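Local coordinates for alpha-pyrone synthesis polyketide synthase-like Pks18 (Mycobacterium tuberculosis, PDB 1TED), which probably makes tri- and tetraketide alpha-pyrones by extending medium- and long-chain aliphatic acyl-CoA starters with malonyl-CoA, at residues G267-N271 with G272-E276; C275-S278 with E279-G283. One frame throughout, in Å; residues are numbered along the deposited sequence.

How the contacts relate
Contacts 1 and 2 follow one another along the chain and overlap at Cys-275 and Glu-276, their centres about 16 Å apart. Contact 1 is the turn end of the two-stranded antiparallel hairpin 264-269 and 272-277, a small sheet separate from the nine-stranded mixed sheet of the thiolase fold. Contact 2 starts where that hairpin's second strand runs out and carries the chain through a turn into helix 281-299. All four segments belong to the C-terminal chalcone and stilbene synthase region. Strand 272-277 thus passes from the subunit interface and the bound myristic acid, which Cys-275 touches, to a surface junction with the helix.

Contact 1 (G267-N271 with G272-E276); sequences GVNHN and GITCE. With MYR (myristic acid), chain E.
Asn-269 brings the ND2 end of its amide to the CG2 methyl of Thr-274, 3.4 Å away, the two side chains crossing at a slant. They are diagonal neighbours on one face of a beta hairpin. Asn-269 has CG anti to its carbonyl carbon (chi1 -71°), which leans the amide back along the strand toward Thr-274. From there ND2 donates to a water at 3.0 Å, and that water gives a weak bond to Glu-276 OE2. OD1 is taken by Arg-103 of the second subunit, so both ends of the amide are engaged.

The backbone pairs Gly-267 with Thr-274 and Asn-269 with Gly-272, two bonds each, around a type I turn at Asn-269 to Gly-272. The shortest, Asn-269 N to Gly-272 O at 2.8 Å, is also the most bent, its donor above the carbonyl plane. Gly-272 has a positive phi of 138°, where a CB would run into the carbonyl O of Asn-271.

On the opposite face Val-268 CG2 meets Ile-273 CG1 at 4.4 Å, and Val-268 packs on Val-268 of the second subunit. Ile-273 CG2 lies 3.8 Å from C14 of the myristic acid, and Cys-275 CB 3.8 Å from C13. The interface is thus polar at Asn-269 and apolar at Val-268, while the carbon given to the lipid is consistent with strand 272-277 lining the tunnel for long acyl chains.

Contact 2 (C275-S278 with E279-G283); sequences CELS and ENLPG
Ser-278 forms a type I beta turn with Glu-279, Asn-280 and Leu-281, and its side chain makes a capping bond in this turn, which leads from strand 272-277 into helix 281-299. This is a strand-to-helix junction in the C-terminal part of the thiolase fold.

Two hydrogen bonds hold the turn. Ser-278 has OG anti to the backbone N (chi1 161°), which swings the hydroxyl over the following peptides, where it accepts from Asn-280 N at 2.9 Å. The N-H...O angle is 144°, a clearly bent bond. Glu-279 N lies equally near OG but is badly aligned for a bond. The second link is the turn bond itself, from Leu-281 N to Ser-278 O at 3.1 Å. It is straighter at the hydrogen, although the donor approaches from above the carbonyl plane. One residue thus receives two successive N-H groups, one on its hydroxyl and one on its carbonyl, which ties the turn down at two points. The same turn brings Leu-281 CB to 3.4 Å from Ser-278 O and Asn-280 CB to 3.3 Å from Ser-278 OG. Past it, a weak bond runs from Gly-283 N to Asn-280 O, and Gly-283 O accepts from Ser-287 OG further along the helix.

Apolar packing is slighter. Leu-277 packs on Asn-216 and Ile-220 of helix 215-223. Between the two leucines, Leu-277 CD2 lies 4.0 Å from Leu-281 CD1.

Contact 1 (G267-N271 with G272-E276)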
loop_
_atom_site.group_PDB
_atom_site.type_symbol
_atom_site.label_atom_id
_atom_site.label_comp_id
_atom_site.label_asym_id
_atom_site.label_seq_id
_atom_site.Cartn_x
_atom_site.Cartn_y
_atom_site.Cartn_z
ATOM N N GLY A 267 -4.801 7.903 -11.567
ATOM C CA GLY A 267 -3.579 8.623 -11.859
ATOM C C GLY A 267 -3.450 9.878 -11.032
ATOM O O GLY A 267 -4.399 10.292 -10.368
ATOM N N VAL A 268 -2.276 10.491 -11.072
ATOM C CA VAL A 268 -2.041 11.707 -10.320
ATOM C C VAL A 268 -1.812 12.874 -11.278
ATOM O O VAL A 268 -0.849 12.864 -12.043
ATOM C CB VAL A 268 -0.792 11.552 -9.398
ATOM C CG1 VAL A 268 -0.525 12.855 -8.660
ATOM C CG2 VAL A 268 -1.000 10.406 -8.403
ATOM N N ASN A 269 -2.699 13.866 -11.259
ATOM C CA ASN A 269 -2.525 15.037 -12.111
ATOM C C ASN A 269 -2.012 16.205 -11.275
ATOM O O ASN A 269 -2.144 16.217 -10.047
ATOM C CB ASN A 269 -3.833 15.463 -12.777
ATOM C CG ASN A 269 -4.293 14.497 -13.846
ATOM O OD1 ASN A 269 -3.482 13.908 -14.565
ATOM N ND2 ASN A 269 -5.611 14.343 -13.969
ATOM N N HIS A 270 -1.442 17.191 -11.962
ATOM C CA HIS A 270 -0.884 18.377 -11.319
ATOM C C HIS A 270 -1.892 19.095 -10.438
ATOM O O HIS A 270 -1.510 19.796 -9.503
ATOM C CB HIS A 270 -0.358 19.357 -12.369
ATOM C CG HIS A 270 -1.429 19.982 -13.208
ATOM N ND1 HIS A 270 -1.917 19.392 -14.355
ATOM C CD2 HIS A 270 -2.110 21.143 -13.061
ATOM C CE1 HIS A 270 -2.852 20.165 -14.880
ATOM N NE2 HIS A 270 -2.989 21.233 -14.114
ATOM N N ASN A 271 -3.173 18.928 -10.747
ATOM C CA ASN A 271 -4.225 19.568 -9.973
ATOM C C ASN A 271 -5.068 18.592 -9.169
ATOM O O ASN A 271 -6.159 18.928 -8.717
ATOM C CB ASN A 271 -5.128 20.403 -10.887
ATOM C CG ASN A 271 -5.695 19.605 -12.061
ATOM O OD1 ASN A 271 -5.344 18.433 -12.282
ATOM N ND2 ASN A 271 -6.580 20.249 -12.828
ATOM N N GLY A 272 -4.560 17.382 -8.981
ATOM C CA GLY A 272 -5.296 16.407 -8.206
ATOM C C GLY A 272 -5.304 14.991 -8.749
ATOM O O GLY A 272 -4.938 14.732 -9.900
ATOM N N ILE A 273 -5.716 14.066 -7.890
ATOM C CA ILE A 273 -5.812 12.672 -8.265
ATOM C C ILE A 273 -7.101 12.532 -9.063
ATOM O O ILE A 273 -8.063 13.265 -8.835
ATOM C CB ILE A 273 -5.875 11.766 -7.025
ATOM C CG1 ILE A 273 -4.544 11.837 -6.264
ATOM C CG2 ILE A 273 -6.191 10.339 -7.442
ATOM C CD1 ILE A 273 -4.589 11.205 -4.900
ATOM N N THR A 274 -7.113 11.600 -10.006
ATOM C CA THR A 274 -8.277 11.393 -10.835
ATOM C C THR A 274 -8.504 9.910 -11.105
ATOM O O THR A 274 -7.623 9.082 -10.876
ATOM C CB THR A 274 -8.112 12.129 -12.171
ATOM O OG1 THR A 274 -9.367 12.148 -12.861
ATOM C CG2 THR A 274 -7.068 11.430 -13.034
ATOM N N CYS A 275 -9.700 9.586 -11.585
ATOM C CA CYS A 275 -10.068 8.219 -11.926
ATOM C C CYS A 275 -10.730 8.253 -13.301
ATOM O O CYS A 275 -11.691 8.991 -13.513
ATOM C CB CYS A 275 -11.046 7.654 -10.898
ATOM S SG CYS A 275 -11.830 6.081 -11.374
ATOM N N GLU A 276 -10.205 7.473 -14.237
ATOM C CA GLU A 276 -10.769 7.422 -15.585
ATOM C C GLU A 276 -11.440 6.066 -15.790
ATOM O O GLU A 276 -10.781 5.022 -15.736
ATOM C CB GLU A 276 -9.671 7.640 -16.637
ATOM C CG GLU A 276 -8.987 9.002 -16.526
ATOM C CD GLU A 276 -7.637 9.035 -17.219
ATOM O OE1 GLU A 276 -7.096 7.944 -17.512
ATOM O OE2 GLU A 276 -7.108 10.146 -17.455
HETATM C C1 MYR E . -18.800 18.126 -6.537
HETATM O O1 MYR E . -19.751 18.371 -5.800
HETATM O O2 MYR E . -18.942 18.219 -7.757
HETATM C C2 MYR E . -17.450 17.711 -5.949
HETATM C C3 MYR E . -17.130 16.253 -6.286
HETATM C C4 MYR E . -15.795 15.824 -5.672
HETATM C C5 MYR E . -15.445 14.382 -6.043
HETATM C C6 MYR E . -15.197 14.206 -7.543
HETATM C C7 MYR E . -13.914 14.896 -8.019
HETATM C C8 MYR E . -12.655 14.232 -7.458
HETATM C C9 MYR E . -12.507 12.791 -7.950
HETATM C C10 MYR E . -11.325 12.103 -7.267
HETATM C C11 MYR E . -11.213 10.643 -7.709
HETATM C C12 MYR E . -10.065 9.935 -6.988
HETATM C C13 MYR E . -10.015 8.458 -7.383
HETATM C C14 MYR E . -8.897 7.725 -6.640
HETATM O O HOH W 1 -6.575 13.296 -16.590
#

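Contact 2 (C275-S278 with E279-G283)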
loop_
_atom_site.group_PDB
_atom_site.type_symbol
_atom_site.label_atom_id
_atom_site.label_comp_id
_atom_site.label_asym_id
_atom_site.label_seq_id
_atom_site.Cartn_x
_atom_site.Cartn_y
_atom_site.Cartn_z
ATOM N N CYS A 275 -9.700 9.586 -11.585
ATOM C CA CYS A 275 -10.068 8.219 -11.926
ATOM C C CYS A 275 -10.730 8.253 -13.301
ATOM O O CYS A 275 -11.691 8.991 -13.513
ATOM C CB CYS A 275 -11.046 7.654 -10.898
ATOM S SG CYS A 275 -11.830 6.081 -11.374
ATOM N N GLU A 276 -10.205 7.473 -14.237
ATOM C CA GLU A 276 -10.769 7.422 -15.585
ATOM C C GLU A 276 -11.440 6.066 -15.790
ATOM O O GLU A 276 -10.781 5.022 -15.736
ATOM C CB GLU A 276 -9.671 7.640 -16.637
ATOM C CG GLU A 276 -8.987 9.002 -16.526
ATOM C CD GLU A 276 -7.637 9.035 -17.219
ATOM O OE1 GLU A 276 -7.096 7.944 -17.512
ATOM O OE2 GLU A 276 -7.108 10.146 -17.455
ATOM N N LEU A 277 -12.756 6.102 -16.008
ATOM C CA LEU A 277 -13.563 4.903 -16.214
ATOM C C LEU A 277 -13.892 4.692 -17.689
ATOM O O LEU A 277 -14.184 5.644 -18.421
ATOM C CB LEU A 277 -14.855 5.010 -15.407
ATOM C CG LEU A 277 -14.651 5.238 -13.907
ATOM C CD1 LEU A 277 -15.978 5.529 -13.242
ATOM C CD2 LEU A 277 -13.988 4.013 -13.295
ATOM N N SER A 278 -13.841 3.437 -18.118
ATOM C CA SER A 278 -14.123 3.076 -19.498
ATOM C C SER A 278 -15.618 2.874 -19.753
ATOM O O SER A 278 -16.373 2.504 -18.846
ATOM C CB SER A 278 -13.371 1.794 -19.852
ATOM O OG SER A 278 -13.932 1.171 -20.994
ATOM N N GLU A 279 -16.042 3.124 -20.990
ATOM C CA GLU A 279 -17.440 2.943 -21.362
ATOM C C GLU A 279 -17.748 1.447 -21.240
ATOM O O GLU A 279 -18.881 1.053 -20.973
ATOM C CB GLU A 279 -17.676 3.418 -22.808
ATOM C CG GLU A 279 -17.383 4.905 -23.055
ATOM C CD GLU A 279 -18.422 5.852 -22.434
ATOM O OE1 GLU A 279 -19.178 5.412 -21.529
ATOM O OE2 GLU A 279 -18.468 7.039 -22.850
ATOM N N ASN A 280 -16.714 0.629 -21.421
ATOM C CA ASN A 280 -16.814 -0.828 -21.339
ATOM C C ASN A 280 -16.845 -1.405 -19.912
ATOM O O ASN A 280 -17.030 -2.615 -19.755
ATOM C CB ASN A 280 -15.635 -1.483 -22.066
ATOM C CG ASN A 280 -15.588 -1.158 -23.547
ATOM O OD1 ASN A 280 -14.573 -1.401 -24.204
ATOM N ND2 ASN A 280 -16.680 -0.618 -24.085
ATOM N N LEU A 281 -16.663 -0.571 -18.884
ATOM C CA LEU A 281 -16.647 -1.069 -17.499
ATOM C C LEU A 281 -17.861 -1.911 -17.138
ATOM O O LEU A 281 -17.719 -3.022 -16.634
ATOM C CB LEU A 281 -16.545 0.079 -16.479
ATOM C CG LEU A 281 -15.773 -0.159 -15.166
ATOM C CD1 LEU A 281 -16.288 0.792 -14.093
ATOM C CD2 LEU A 281 -15.907 -1.585 -14.693
ATOM N N PRO A 282 -19.078 -1.385 -17.368
ATOM C CA PRO A 282 -20.260 -2.185 -17.025
ATOM C C PRO A 282 -20.298 -3.540 -17.739
ATOM O O PRO A 282 -20.812 -4.513 -17.204
ATOM C CB PRO A 282 -21.435 -1.264 -17.385
ATOM C CG PRO A 282 -20.849 -0.291 -18.362
ATOM C CD PRO A 282 -19.460 -0.052 -17.861
ATOM N N GLY A 283 -19.740 -3.597 -18.939
ATOM C CA GLY A 283 -19.694 -4.854 -19.660
ATOM C C GLY A 283 -18.684 -5.799 -19.012
ATOM O O GLY A 283 -18.854 -7.014 -19.054
#